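Local coordinates for M152 protein (Murid herpesvirus 1, PDB 4G59) that is an MHC class I-like viral glycoprotein that probably binds host RAE-1 ligands of the NKG2D receptor and so helps the virus evade immune attack, at residues D20-I26 / F97-F103; F35-I39 / F74-E78; E66-E70 / L163-W168; F106-V110 / I154-R158. One frame throughout, in Å; residues are numbered along the deposited sequence.

Contact 1: D20-I26 / F97-F103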
loop_
_atom_site.group_PDB
_atom_site.type_symbol
_atom_site.label_atom_id
_atom_site.label_comp_id
_atom_site.label_asym_id
_atom_site.label_seq_id
_atom_site.Cartn_x
_atom_site.Cartn_y
_atom_site.Cartn_z
ATOM N N ASP B 20 -21.554 14.771 8.710
ATOM C CA ASP B 20 -21.798 13.331 8.751
ATOM C C ASP B 20 -20.491 12.612 8.963
ATOM O O ASP B 20 -20.112 11.755 8.166
ATOM C CB ASP B 20 -22.497 12.847 7.478
ATOM C CG ASP B 20 -23.920 13.338 7.388
ATOM O OD1 ASP B 20 -24.251 14.302 8.109
ATOM O OD2 ASP B 20 -24.707 12.766 6.606
ATOM N N LEU B 21 -19.801 13.000 10.032
ATOM C CA LEU B 21 -18.443 12.552 10.274
ATOM C C LEU B 21 -18.444 11.040 10.446
ATOM O O LEU B 21 -19.310 10.472 11.124
ATOM C CB LEU B 21 -17.822 13.276 11.478
ATOM C CG LEU B 21 -16.321 13.065 11.720
ATOM C CD1 LEU B 21 -15.652 14.286 12.271
ATOM C CD2 LEU B 21 -16.085 11.914 12.676
ATOM N N THR B 22 -17.496 10.396 9.771
ATOM C CA THR B 22 -17.385 8.946 9.790
ATOM C C THR B 22 -15.913 8.551 9.849
ATOM O O THR B 22 -15.183 8.677 8.867
ATOM C CB THR B 22 -18.074 8.313 8.573
ATOM O OG1 THR B 22 -19.402 8.843 8.454
ATOM C CG2 THR B 22 -18.149 6.804 8.739
ATOM N N ALA B 23 -15.492 8.093 11.024
ATOM C CA ALA B 23 -14.105 7.684 11.263
ATOM C C ALA B 23 -13.920 6.209 10.974
ATOM O O ALA B 23 -14.698 5.384 11.458
ATOM C CB ALA B 23 -13.707 7.970 12.699
ATOM N N THR B 24 -12.884 5.873 10.206
ATOM C CA THR B 24 -12.557 4.474 9.944
ATOM C C THR B 24 -11.324 4.058 10.741
ATOM O O THR B 24 -10.238 4.626 10.536
ATOM C CB THR B 24 -12.317 4.230 8.450
ATOM O OG1 THR B 24 -13.540 4.439 7.744
ATOM C CG2 THR B 24 -11.884 2.797 8.204
ATOM N N PHE B 25 -11.481 3.079 11.645
ATOM C CA PHE B 25 -10.354 2.580 12.434
ATOM C C PHE B 25 -9.879 1.290 11.796
ATOM O O PHE B 25 -10.649 0.311 11.721
ATOM C CB PHE B 25 -10.767 2.312 13.877
ATOM C CG PHE B 25 -11.165 3.548 14.645
ATOM C CD1 PHE B 25 -10.278 4.148 15.521
ATOM C CD2 PHE B 25 -12.429 4.117 14.492
ATOM C CE1 PHE B 25 -10.629 5.283 16.227
ATOM C CE2 PHE B 25 -12.781 5.265 15.205
ATOM C CZ PHE B 25 -11.874 5.847 16.066
ATOM N N ILE B 26 -8.630 1.268 11.327
ATOM C CA ILE B 26 -8.134 0.066 10.654
ATOM C C ILE B 26 -7.027 -0.627 11.434
ATOM O O ILE B 26 -6.089 0.026 11.917
ATOM C CB ILE B 26 -7.676 0.337 9.212
ATOM C CG1 ILE B 26 -8.882 0.688 8.337
ATOM C CG2 ILE B 26 -7.034 -0.889 8.608
ATOM C CD1 ILE B 26 -8.506 1.332 7.030
ATOM N N PHE B 97 -8.906 -5.850 10.193
ATOM C CA PHE B 97 -10.245 -5.439 10.629
ATOM C C PHE B 97 -10.464 -3.950 10.420
ATOM O O PHE B 97 -9.638 -3.120 10.820
ATOM C CB PHE B 97 -10.489 -5.812 12.097
ATOM C CG PHE B 97 -10.844 -7.255 12.280
ATOM C CD1 PHE B 97 -12.183 -7.665 12.235
ATOM C CD2 PHE B 97 -9.854 -8.219 12.452
ATOM C CE1 PHE B 97 -12.530 -8.998 12.382
ATOM C CE2 PHE B 97 -10.214 -9.568 12.595
ATOM C CZ PHE B 97 -11.558 -9.947 12.562
ATOM N N GLU B 98 -11.594 -3.621 9.810
ATOM C CA GLU B 98 -11.928 -2.241 9.496
ATOM C C GLU B 98 -13.229 -1.842 10.192
ATOM O O GLU B 98 -14.287 -2.432 9.921
ATOM C CB GLU B 98 -12.096 -2.129 7.996
ATOM C CG GLU B 98 -12.201 -0.741 7.471
ATOM C CD GLU B 98 -11.838 -0.691 6.008
ATOM O OE1 GLU B 98 -10.800 -1.294 5.636
ATOM O OE2 GLU B 98 -12.604 -0.066 5.243
ATOM N N TYR B 99 -13.157 -0.863 11.095
ATOM C CA TYR B 99 -14.350 -0.337 11.753
ATOM C C TYR B 99 -14.730 1.023 11.175
ATOM O O TYR B 99 -14.041 2.015 11.409
ATOM C CB TYR B 99 -14.111 -0.194 13.256
ATOM C CG TYR B 99 -13.765 -1.486 13.966
ATOM C CD1 TYR B 99 -14.739 -2.225 14.636
ATOM C CD2 TYR B 99 -12.465 -1.963 13.968
ATOM C CE1 TYR B 99 -14.409 -3.410 15.297
ATOM C CE2 TYR B 99 -12.131 -3.119 14.612
ATOM C CZ TYR B 99 -13.097 -3.846 15.281
ATOM O OH TYR B 99 -12.724 -5.002 15.922
ATOM N N ARG B 100 -15.814 1.083 10.409
ATOM C CA ARG B 100 -16.249 2.363 9.875
ATOM C C ARG B 100 -17.360 2.899 10.772
ATOM O O ARG B 100 -18.477 2.365 10.762
ATOM C CB ARG B 100 -16.722 2.223 8.436
ATOM C CG ARG B 100 -16.942 3.552 7.750
ATOM C CD ARG B 100 -16.982 3.404 6.233
ATOM N NE ARG B 100 -17.717 4.494 5.596
ATOM C CZ ARG B 100 -19.043 4.531 5.523
ATOM N NH1 ARG B 100 -19.762 3.546 6.054
ATOM N NH2 ARG B 100 -19.653 5.545 4.930
ATOM N N CYS B 101 -17.056 3.934 11.562
ATOM C CA CYS B 101 -17.998 4.385 12.600
ATOM C C CYS B 101 -18.523 5.801 12.401
ATOM O O CYS B 101 -17.744 6.727 12.177
ATOM C CB CYS B 101 -17.366 4.307 13.994
ATOM S SG CYS B 101 -16.824 2.676 14.529
ATOM N N LYS B 102 -19.848 5.948 12.490
ATOM C CA LYS B 102 -20.501 7.245 12.679
ATOM C C LYS B 102 -20.704 7.423 14.178
ATOM O O LYS B 102 -21.166 6.497 14.851
ATOM C CB LYS B 102 -21.861 7.234 12.004
ATOM C CG LYS B 102 -22.080 8.292 10.954
ATOM C CD LYS B 102 -23.240 7.875 10.071
ATOM C CE LYS B 102 -23.608 8.933 9.052
ATOM N NZ LYS B 102 -24.230 10.142 9.682
ATOM N N PHE B 103 -20.371 8.596 14.707
ATOM C CA PHE B 103 -20.501 8.845 16.135
ATOM C C PHE B 103 -21.889 9.336 16.580
ATOM O O PHE B 103 -22.362 8.965 17.665
ATOM C CB PHE B 103 -19.418 9.819 16.596
ATOM C CG PHE B 103 -18.022 9.273 16.464
ATOM C CD1 PHE B 103 -17.715 7.998 16.908
ATOM C CD2 PHE B 103 -17.022 10.035 15.882
ATOM C CE1 PHE B 103 -16.425 7.499 16.776
ATOM C CE2 PHE B 103 -15.734 9.547 15.750
ATOM C CZ PHE B 103 -15.433 8.279 16.192
#
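The side chains of Asp-20 and Lys-102 run alongside each other. Their charges are close without making a salt bridge: OD2 of Asp-20 is 4.1 Å from NZ of Lys-102. Leu-21 packs its CD2 on the ring of Phe-103, 3.8 Å from CD2 of Phe-103. At Thr-22 the hydroxyl OG1 turns back to bond the carbonyl O of Asp-20 (3.0 Å). OG1 lies beside the backbone N (chi1 -50°), which leaves methyl CG2 anti to N and over one face of the Arg-100 guanidinium. Ala-23 and Cys-101 form an antiparallel hydrogen-bonded pair. The bond from Cys-101 N to Ala-23 O is nearly straight (171°), while Ala-23 N reaches Cys-101 O at only 133°. These are neighbouring strands in the middle of the MHC-like platform sheet. The face carrying Ala-23, Phe-25 and Tyr-99 is the one the helices cover. Thr-24 points to the other face, where its CG2 meets CG of Glu-98 at 3.6 Å. Phe-25 and Tyr-99 make the next hydrogen-bonded pair. CE2 of Phe-25 approaches CZ of Phe-103 edge to edge at 4.1 Å, and the hydroxyl of Tyr-99 bonds Gln-77 on helix 68-89. CG1 of Ile-26 is 3.7 Å from CG of Glu-98.

Contact 2: F35-I39 / F74-E78; sequences FRHSI and FVEQE
His-37 of strand 34-40 lies against Phe-74 and Glu-78, one turn apart on helix 68-89. This is helix-on-sheet packing in the MHC-like platform: the helix packs on the face of the antiparallel sheet that carries His-37. CB of His-37 comes first. It sits over the centre of the Phe-74 ring, 3.5 Å from the centroid. CG is anti to the carbonyl carbon (chi1 -56°), which sends the imidazole along the Phe-74 side chain towards the helix. The side chains run antiparallel, and the near-parallel rings, 27° apart, are strongly offset, so each ring mainly covers the other's CB. CB of Phe-74 is 3.7 Å from the imidazole centroid. ND1 of His-37 passes close to CD1 of Phe-74 and has its own hydrogen bond to Ser-27 on the next strand. CE1 of His-37 is near the backbone O of Phe-74, at 3.7 Å. At the tip, NE2 donates to OE1 of Glu-78 at 2.8 Å (158°). The two polar edges of this buried imidazole are thus both engaged, which should fix its rotation. Ile-39 CG1 meets the far end of Phe-74 at CZ (3.7 Å). The Glu-78 carboxylate stacks nearly parallel to the Phe-35 ring, with CG of Glu-78 over the ring centre. OE1 of Glu-78 accepts the His-37 bond through its anti lone pair and lies in the imidazole plane.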
loop_
_atom_site.group_PDB
_atom_site.type_symbol
_atom_site.label_atom_id
_atom_site.label_comp_id
_atom_site.label_asym_id
_atom_site.label_seq_id
_atom_site.Cartn_x
_atom_site.Cartn_y
_atom_site.Cartn_z
ATOM N N PHE B 35 1.482 -4.855 14.274
ATOM C CA PHE B 35 0.234 -4.277 13.803
ATOM C C PHE B 35 0.468 -2.913 13.149
ATOM O O PHE B 35 1.341 -2.138 13.564
ATOM C CB PHE B 35 -0.770 -4.113 14.965
ATOM C CG PHE B 35 -1.210 -5.415 15.597
ATOM C CD1 PHE B 35 -2.463 -5.944 15.321
ATOM C CD2 PHE B 35 -0.374 -6.102 16.478
ATOM C CE1 PHE B 35 -2.871 -7.149 15.904
ATOM C CE2 PHE B 35 -0.778 -7.312 17.073
ATOM C CZ PHE B 35 -2.016 -7.831 16.786
ATOM N N ARG B 36 -0.305 -2.621 12.111
ATOM C CA ARG B 36 -0.365 -1.261 11.620
ATOM C C ARG B 36 -1.771 -0.781 11.945
ATOM O O ARG B 36 -2.754 -1.378 11.494
ATOM C CB ARG B 36 -0.091 -1.188 10.120
ATOM C CG ARG B 36 0.031 0.257 9.566
ATOM C CD ARG B 36 -0.213 0.304 8.058
ATOM N NE ARG B 36 -1.570 -0.152 7.786
ATOM C CZ ARG B 36 -1.952 -0.768 6.673
ATOM N NH1 ARG B 36 -1.062 -0.991 5.711
ATOM N NH2 ARG B 36 -3.225 -1.163 6.525
ATOM N N HIS B 37 -1.868 0.264 12.760
ATOM C CA HIS B 37 -3.160 0.881 13.057
ATOM C C HIS B 37 -3.263 2.248 12.358
ATOM O O HIS B 37 -2.261 2.956 12.189
ATOM C CB HIS B 37 -3.349 1.061 14.575
ATOM C CG HIS B 37 -3.209 -0.204 15.373
ATOM N ND1 HIS B 37 -4.146 -1.220 15.340
ATOM C CD2 HIS B 37 -2.265 -0.592 16.266
ATOM C CE1 HIS B 37 -3.774 -2.181 16.168
ATOM N NE2 HIS B 37 -2.635 -1.828 16.738
ATOM N N SER B 38 -4.476 2.618 11.954
ATOM C CA SER B 38 -4.682 3.909 11.304
ATOM C C SER B 38 -6.115 4.376 11.452
ATOM O O SER B 38 -7.051 3.565 11.467
ATOM C CB SER B 38 -4.376 3.829 9.819
ATOM O OG SER B 38 -5.317 2.967 9.216
ATOM N N ILE B 39 -6.284 5.689 11.568
ATOM C CA ILE B 39 -7.624 6.279 11.530
ATOM C C ILE B 39 -7.718 7.250 10.350
ATOM O O ILE B 39 -6.747 7.963 10.044
ATOM C CB ILE B 39 -7.919 7.062 12.800
ATOM C CG1 ILE B 39 -7.720 6.183 14.029
ATOM C CG2 ILE B 39 -9.324 7.636 12.750
ATOM C CD1 ILE B 39 -7.462 6.982 15.287
ATOM N N PHE B 74 -7.277 0.347 19.923
ATOM C CA PHE B 74 -6.259 -0.394 19.193
ATOM C C PHE B 74 -5.567 -1.411 20.073
ATOM O O PHE B 74 -5.192 -2.489 19.596
ATOM C CB PHE B 74 -5.212 0.545 18.592
ATOM C CG PHE B 74 -5.712 1.337 17.421
ATOM C CD1 PHE B 74 -6.455 0.724 16.415
ATOM C CD2 PHE B 74 -5.431 2.702 17.323
ATOM C CE1 PHE B 74 -6.916 1.455 15.325
ATOM C CE2 PHE B 74 -5.876 3.445 16.233
ATOM C CZ PHE B 74 -6.628 2.821 15.242
ATOM N N VAL B 75 -5.366 -1.057 21.344
ATOM C CA VAL B 75 -4.857 -2.022 22.322
ATOM C C VAL B 75 -5.802 -3.213 22.398
ATOM O O VAL B 75 -5.354 -4.361 22.455
ATOM C CB VAL B 75 -4.603 -1.380 23.707
ATOM C CG1 VAL B 75 -4.516 -2.444 24.801
ATOM C CG2 VAL B 75 -3.326 -0.566 23.661
ATOM N N GLU B 76 -7.104 -2.942 22.342
ATOM C CA GLU B 76 -8.085 -4.024 22.329
ATOM C C GLU B 76 -7.970 -4.856 21.066
ATOM O O GLU B 76 -8.013 -6.082 21.142
ATOM C CB GLU B 76 -9.513 -3.503 22.498
ATOM C CG GLU B 76 -10.620 -4.546 22.243
ATOM C CD GLU B 76 -10.574 -5.763 23.184
ATOM O OE1 GLU B 76 -9.842 -5.721 24.196
ATOM O OE2 GLU B 76 -11.273 -6.766 22.907
ATOM N N GLN B 77 -7.812 -4.208 19.908
ATOM C CA GLN B 77 -7.698 -4.962 18.654
ATOM C C GLN B 77 -6.478 -5.873 18.686
ATOM O O GLN B 77 -6.512 -6.965 18.142
ATOM C CB GLN B 77 -7.635 -4.053 17.415
ATOM C CG GLN B 77 -8.833 -3.127 17.211
ATOM C CD GLN B 77 -10.181 -3.825 17.289
ATOM O OE1 GLN B 77 -10.436 -4.819 16.603
ATOM N NE2 GLN B 77 -11.064 -3.284 18.117
ATOM N N GLU B 78 -5.409 -5.439 19.341
ATOM C CA GLU B 78 -4.207 -6.257 19.384
ATOM C C GLU B 78 -4.440 -7.561 20.157
ATOM O O GLU B 78 -4.082 -8.651 19.686
ATOM C CB GLU B 78 -3.010 -5.457 19.915
ATOM C CG GLU B 78 -2.532 -4.404 18.928
ATOM C CD GLU B 78 -1.198 -3.805 19.276
ATOM O OE1 GLU B 78 -0.863 -2.756 18.695
ATOM O OE2 GLU B 78 -0.464 -4.382 20.102
#

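Contact 3: E66-E70 / L163-W168. With NAG (2-acetamido-2-deoxy-beta-D-glucopyranose), chain E.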
loop_
_atom_site.group_PDB
_atom_site.type_symbol
_atom_site.label_atom_id
_atom_site.label_comp_id
_atom_site.label_asym_id
_atom_site.label_seq_id
_atom_site.Cartn_x
_atom_site.Cartn_y
_atom_site.Cartn_z
ATOM N N GLU B 66 -3.455 12.862 23.898
ATOM C CA GLU B 66 -4.888 13.070 24.094
ATOM C C GLU B 66 -5.736 12.024 23.381
ATOM O O GLU B 66 -6.961 12.116 23.376
ATOM C CB GLU B 66 -5.290 14.467 23.605
ATOM C CG GLU B 66 -5.700 15.432 24.703
ATOM C CD GLU B 66 -5.785 16.868 24.220
ATOM O OE1 GLU B 66 -4.775 17.380 23.693
ATOM O OE2 GLU B 66 -6.864 17.479 24.368
ATOM N N LEU B 67 -5.091 11.036 22.770
ATOM C CA LEU B 67 -5.811 10.023 21.998
ATOM C C LEU B 67 -5.978 8.740 22.825
ATOM O O LEU B 67 -5.725 7.629 22.345
ATOM C CB LEU B 67 -5.097 9.741 20.671
ATOM C CG LEU B 67 -5.326 10.652 19.452
ATOM C CD1 LEU B 67 -5.089 12.105 19.764
ATOM C CD2 LEU B 67 -4.435 10.248 18.287
ATOM N N ALA B 68 -6.419 8.908 24.072
ATOM C CA ALA B 68 -6.576 7.800 25.018
ATOM C C ALA B 68 -7.561 6.725 24.563
ATOM O O ALA B 68 -7.264 5.534 24.627
ATOM C CB ALA B 68 -6.972 8.336 26.400
ATOM N N GLN B 69 -8.742 7.146 24.131
ATOM C CA GLN B 69 -9.800 6.209 23.763
ATOM C C GLN B 69 -9.419 5.383 22.536
ATOM O O GLN B 69 -9.506 4.152 22.561
ATOM C CB GLN B 69 -11.120 6.947 23.536
ATOM C CG GLN B 69 -11.717 7.597 24.773
ATOM C CD GLN B 69 -10.920 8.782 25.282
ATOM O OE1 GLN B 69 -10.268 9.495 24.510
ATOM N NE2 GLN B 69 -10.962 8.999 26.591
ATOM N N GLU B 70 -8.980 6.055 21.474
ATOM C CA GLU B 70 -8.565 5.348 20.264
ATOM C C GLU B 70 -7.378 4.421 20.515
ATOM O O GLU B 70 -7.383 3.276 20.050
ATOM C CB GLU B 70 -8.321 6.298 19.072
ATOM C CG GLU B 70 -7.797 7.677 19.416
ATOM C CD GLU B 70 -8.882 8.696 19.728
ATOM O OE1 GLU B 70 -9.808 8.871 18.919
ATOM O OE2 GLU B 70 -8.786 9.351 20.781
ATOM N N LEU B 163 -17.439 12.375 22.791
ATOM C CA LEU B 163 -16.097 12.929 22.982
ATOM C C LEU B 163 -15.301 12.758 21.699
ATOM O O LEU B 163 -14.520 13.637 21.331
ATOM C CB LEU B 163 -15.374 12.270 24.155
ATOM C CG LEU B 163 -13.858 12.440 24.263
ATOM C CD1 LEU B 163 -13.444 13.907 24.248
ATOM C CD2 LEU B 163 -13.362 11.789 25.525
ATOM N N LEU B 164 -15.521 11.626 21.024
ATOM C CA LEU B 164 -14.856 11.320 19.763
ATOM C C LEU B 164 -15.387 12.206 18.642
ATOM O O LEU B 164 -14.615 12.714 17.826
ATOM C CB LEU B 164 -15.019 9.834 19.401
ATOM C CG LEU B 164 -14.263 8.814 20.250
ATOM C CD1 LEU B 164 -14.734 7.396 19.967
ATOM C CD2 LEU B 164 -12.778 8.939 19.991
ATOM N N GLN B 165 -16.700 12.393 18.603
ATOM C CA GLN B 165 -17.303 13.279 17.618
ATOM C C GLN B 165 -16.685 14.670 17.738
ATOM O O GLN B 165 -16.362 15.305 16.737
ATOM C CB GLN B 165 -18.819 13.357 17.814
ATOM C CG GLN B 165 -19.498 14.441 16.988
ATOM C CD GLN B 165 -19.745 14.024 15.547
ATOM O OE1 GLN B 165 -19.694 12.835 15.193
ATOM N NE2 GLN B 165 -20.020 15.005 14.704
ATOM N N LYS B 166 -16.485 15.131 18.964
ATOM C CA LYS B 166 -15.929 16.462 19.152
ATOM C C LYS B 166 -14.480 16.506 18.677
ATOM O O LYS B 166 -14.091 17.403 17.917
ATOM C CB LYS B 166 -16.005 16.882 20.612
ATOM C CG LYS B 166 -15.689 18.334 20.833
ATOM C CD LYS B 166 -15.532 18.635 22.305
ATOM C CE LYS B 166 -15.403 20.121 22.556
ATOM N NZ LYS B 166 -14.431 20.388 23.648
ATOM N N ARG B 167 -13.687 15.533 19.114
ATOM C CA ARG B 167 -12.266 15.542 18.804
ATOM C C ARG B 167 -12.022 15.398 17.303
ATOM O O ARG B 167 -11.179 16.108 16.733
ATOM C CB ARG B 167 -11.510 14.471 19.595
ATOM C CG ARG B 167 -10.095 14.266 19.111
ATOM C CD ARG B 167 -9.181 13.677 20.163
ATOM N NE ARG B 167 -9.663 12.394 20.651
ATOM C CZ ARG B 167 -9.766 12.081 21.936
ATOM N NH1 ARG B 167 -9.411 12.967 22.853
ATOM N NH2 ARG B 167 -10.222 10.889 22.297
ATOM N N TRP B 168 -12.770 14.507 16.653
ATOM C CA TRP B 168 -12.540 14.282 15.227
ATOM C C TRP B 168 -13.167 15.355 14.336
ATOM O O TRP B 168 -12.693 15.595 13.228
ATOM C CB TRP B 168 -12.898 12.843 14.827
ATOM C CG TRP B 168 -11.902 11.911 15.428
ATOM C CD1 TRP B 168 -11.996 11.272 16.630
ATOM C CD2 TRP B 168 -10.614 11.580 14.897
ATOM N NE1 TRP B 168 -10.855 10.545 16.868
ATOM C CE2 TRP B 168 -9.991 10.715 15.819
ATOM C CE3 TRP B 168 -9.934 11.921 13.727
ATOM C CZ2 TRP B 168 -8.706 10.197 15.608
ATOM C CZ3 TRP B 168 -8.659 11.399 13.514
ATOM C CH2 TRP B 168 -8.057 10.552 14.453
HETATM C C1 NAG E . -1.415 16.583 25.402
HETATM C C2 NAG E . -1.303 15.723 26.655
HETATM C C3 NAG E . -0.769 16.568 27.802
HETATM C C4 NAG E . 0.555 17.163 27.362
HETATM C C5 NAG E . 0.316 17.986 26.103
HETATM C C6 NAG E . 1.594 18.676 25.645
HETATM C C7 NAG E . -3.244 15.515 28.102
HETATM C C8 NAG E . -4.575 14.864 28.334
HETATM N N2 NAG E . -2.597 15.164 26.994
HETATM O O3 NAG E . -0.572 15.761 28.939
HETATM O O4 NAG E . 1.070 17.988 28.381
HETATM O O5 NAG E . -0.143 17.117 25.091
HETATM O O6 NAG E . 1.337 19.408 24.467
HETATM O O7 NAG E . -2.799 16.331 28.909
#
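Arg-167 reaches across to Gln-69 and Glu-70, and its NH2 serves both. Its CG is anti to the backbone N (chi1 169°) and the chain bends at chi3 (58°), which takes the guanidinium there. NH2 of Arg-167 donates to OE1 of Gln-69 at 2.6 Å, nearly in the guanidinium plane. The same NH2 forms a salt bridge with OE2 of Glu-70, also at 2.6 Å. The carboxylate is steeply turned, 75° from the guanidinium plane. Its other oxygen, OE1 of Glu-70, accepts from NE1 of Trp-168 at 2.8 Å, in the plane of the indole. Both oxygens of this buried acid therefore have donors, which would probably keep it ionised. These bonds join the start of helix 68-89 to helix 161-178. The two helices lie over the platform sheet as in MHC class I, but here side chains bridge them. OE1 of Glu-66 turns elsewhere and accepts from Asn-63, the glycosylated residue, while CG of Glu-66 is 3.8 Å from C8 of the N-acetylglucosamine.

Contact 4: F106-V110 / I154-R158; sequences FECTV and ISILR
Phe-106 packs its ring against Arg-158, Leu-157 and Ile-154 of the short helix 154-158. The contact is helix-on-strand packing in the MHC-like platform. The helix packs on strand 106-114 and is a separate piece just ahead of helix 161-178. The short axes run roughly antiparallel, at 150° and 9.6 Å apart at closest. The main interaction is CH-pi. CA of Arg-158 is over one face of the Phe-106 ring, 3.5 Å from its centroid and displaced towards the rim. The backbone N of Arg-158 is close as well, 3.3 Å from CE1 of Phe-106. CB and CG of Arg-158 continue across the same ring, with CB of Arg-158 3.5 Å from CE2 of Phe-106. Phe-106 has CG anti to its backbone N (chi1 -169°), and this carries the ring up to the helix backbone. The guanidinium is steeply inclined to the ring, with planes 64° apart. Most of the contact is made by backbone and aliphatic atoms of Arg-158; of the guanidinium, NH1 lies near the ring.

Apolar contacts make up the rest. The methyl CG2 of Ile-154 meets the ring edge in plane, 3.7 Å from CE2 of Phe-106. CB of Leu-157 touches CZ of the ring. Further along, Cys-108, in a disulfide with Cys-101 of the adjacent strand, turns SG towards Ile-154. CG2 of Val-110 is 4.0 Å from CD1 of Ile-154.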
loop_
_atom_site.group_PDB
_atom_site.type_symbol
_atom_site.label_atom_id
_atom_site.label_comp_id
_atom_site.label_asym_id
_atom_site.label_seq_id
_atom_site.Cartn_x
_atom_site.Cartn_y
_atom_site.Cartn_z
ATOM N N PHE B 106 -24.539 7.042 16.898
ATOM C CA PHE B 106 -23.512 6.005 16.893
ATOM C C PHE B 106 -23.853 4.779 16.050
ATOM O O PHE B 106 -24.892 4.160 16.228
ATOM C CB PHE B 106 -23.139 5.540 18.297
ATOM C CG PHE B 106 -21.917 4.677 18.311
ATOM C CD1 PHE B 106 -20.661 5.260 18.368
ATOM C CD2 PHE B 106 -22.014 3.296 18.195
ATOM C CE1 PHE B 106 -19.515 4.490 18.343
ATOM C CE2 PHE B 106 -20.874 2.502 18.171
ATOM C CZ PHE B 106 -19.615 3.108 18.246
ATOM N N GLU B 107 -22.949 4.425 15.146
ATOM C CA GLU B 107 -23.137 3.261 14.295
ATOM C C GLU B 107 -21.812 2.783 13.698
ATOM O O GLU B 107 -21.046 3.580 13.138
ATOM C CB GLU B 107 -24.124 3.577 13.173
ATOM C CG GLU B 107 -24.450 2.388 12.292
ATOM C CD GLU B 107 -25.469 2.730 11.233
ATOM O OE1 GLU B 107 -25.697 3.943 11.009
ATOM O OE2 GLU B 107 -26.040 1.788 10.631
ATOM N N CYS B 108 -21.546 1.484 13.809
ATOM C CA CYS B 108 -20.354 0.907 13.190
ATOM C C CYS B 108 -20.672 -0.073 12.095
ATOM O O CYS B 108 -21.699 -0.745 12.122
ATOM C CB CYS B 108 -19.453 0.237 14.222
ATOM S SG CYS B 108 -18.322 1.375 14.981
ATOM N N THR B 109 -19.784 -0.133 11.116
ATOM C CA THR B 109 -19.732 -1.258 10.193
ATOM C C THR B 109 -18.349 -1.890 10.340
ATOM O O THR B 109 -17.331 -1.191 10.312
ATOM C CB THR B 109 -19.967 -0.829 8.741
ATOM O OG1 THR B 109 -21.325 -0.408 8.592
ATOM C CG2 THR B 109 -19.724 -1.989 7.803
ATOM N N VAL B 110 -18.309 -3.208 10.509
ATOM C CA VAL B 110 -17.031 -3.899 10.664
ATOM C C VAL B 110 -16.740 -4.766 9.445
ATOM O O VAL B 110 -17.547 -5.623 9.067
ATOM C CB VAL B 110 -17.001 -4.744 11.953
ATOM C CG1 VAL B 110 -15.611 -5.331 12.205
ATOM C CG2 VAL B 110 -17.439 -3.897 13.135
ATOM N N ILE B 154 -15.949 -2.259 20.367
ATOM C CA ILE B 154 -16.800 -1.162 19.926
ATOM C C ILE B 154 -17.355 -0.308 21.072
ATOM O O ILE B 154 -17.566 0.903 20.905
ATOM C CB ILE B 154 -17.930 -1.662 19.017
ATOM C CG1 ILE B 154 -17.342 -2.237 17.732
ATOM C CG2 ILE B 154 -18.879 -0.539 18.647
ATOM C CD1 ILE B 154 -18.340 -2.995 16.915
ATOM N N SER B 155 -17.566 -0.913 22.237
ATOM C CA SER B 155 -18.018 -0.160 23.407
ATOM C C SER B 155 -17.064 0.982 23.770
ATOM O O SER B 155 -17.494 2.014 24.295
ATOM C CB SER B 155 -18.166 -1.078 24.619
ATOM O OG SER B 155 -17.084 -0.882 25.521
ATOM N N ILE B 156 -15.770 0.799 23.514
ATOM C CA ILE B 156 -14.815 1.874 23.761
ATOM C C ILE B 156 -15.185 3.105 22.926
ATOM O O ILE B 156 -15.078 4.243 23.395
ATOM C CB ILE B 156 -13.407 1.445 23.421
ATOM C CG1 ILE B 156 -12.986 0.287 24.325
ATOM C CG2 ILE B 156 -12.444 2.598 23.586
ATOM C CD1 ILE B 156 -11.689 -0.392 23.880
ATOM N N LEU B 157 -15.649 2.845 21.701
ATOM C CA LEU B 157 -16.049 3.879 20.760
ATOM C C LEU B 157 -17.441 4.414 21.103
ATOM O O LEU B 157 -17.640 5.628 21.162
ATOM C CB LEU B 157 -16.007 3.338 19.321
ATOM C CG LEU B 157 -14.734 3.416 18.454
ATOM C CD1 LEU B 157 -13.426 3.471 19.241
ATOM C CD2 LEU B 157 -14.703 2.282 17.442
ATOM N N ARG B 158 -18.401 3.517 21.343
ATOM C CA ARG B 158 -19.773 3.933 21.682
ATOM C C ARG B 158 -19.885 4.726 22.990
ATOM O O ARG B 158 -20.515 5.787 23.019
ATOM C CB ARG B 158 -20.729 2.741 21.684
ATOM C CG ARG B 158 -22.187 3.118 21.921
ATOM C CD ARG B 158 -23.116 1.915 21.724
ATOM N NE ARG B 158 -22.423 0.662 22.019
ATOM C CZ ARG B 158 -22.332 -0.360 21.172
ATOM N NH1 ARG B 158 -22.924 -0.301 19.983
ATOM N NH2 ARG B 158 -21.667 -1.453 21.522
#

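All four contacts lie in the MHC-like platform. Contact 1 joins two central strands of its antiparallel sheet. Contacts 2 and 4 place helices 68-89 and 154-158 on that sheet, on opposite flanks of contact 1. Their centres are about 13 Å and 8 Å from its centre, and about 15 Å from each other. Contact 3 joins helices 68-89 and 161-178, its centre about 12 Å from that of contact 1. Along the chain, contact 2 is nested inside the loop closed by contact 1, and contact 4 inside that of contact 3. The loops of contacts 1 and 3 cross. The Cys-101 to Cys-108 disulfide ties contact 1 to contact 4. Sheet and helices thus form one packed unit.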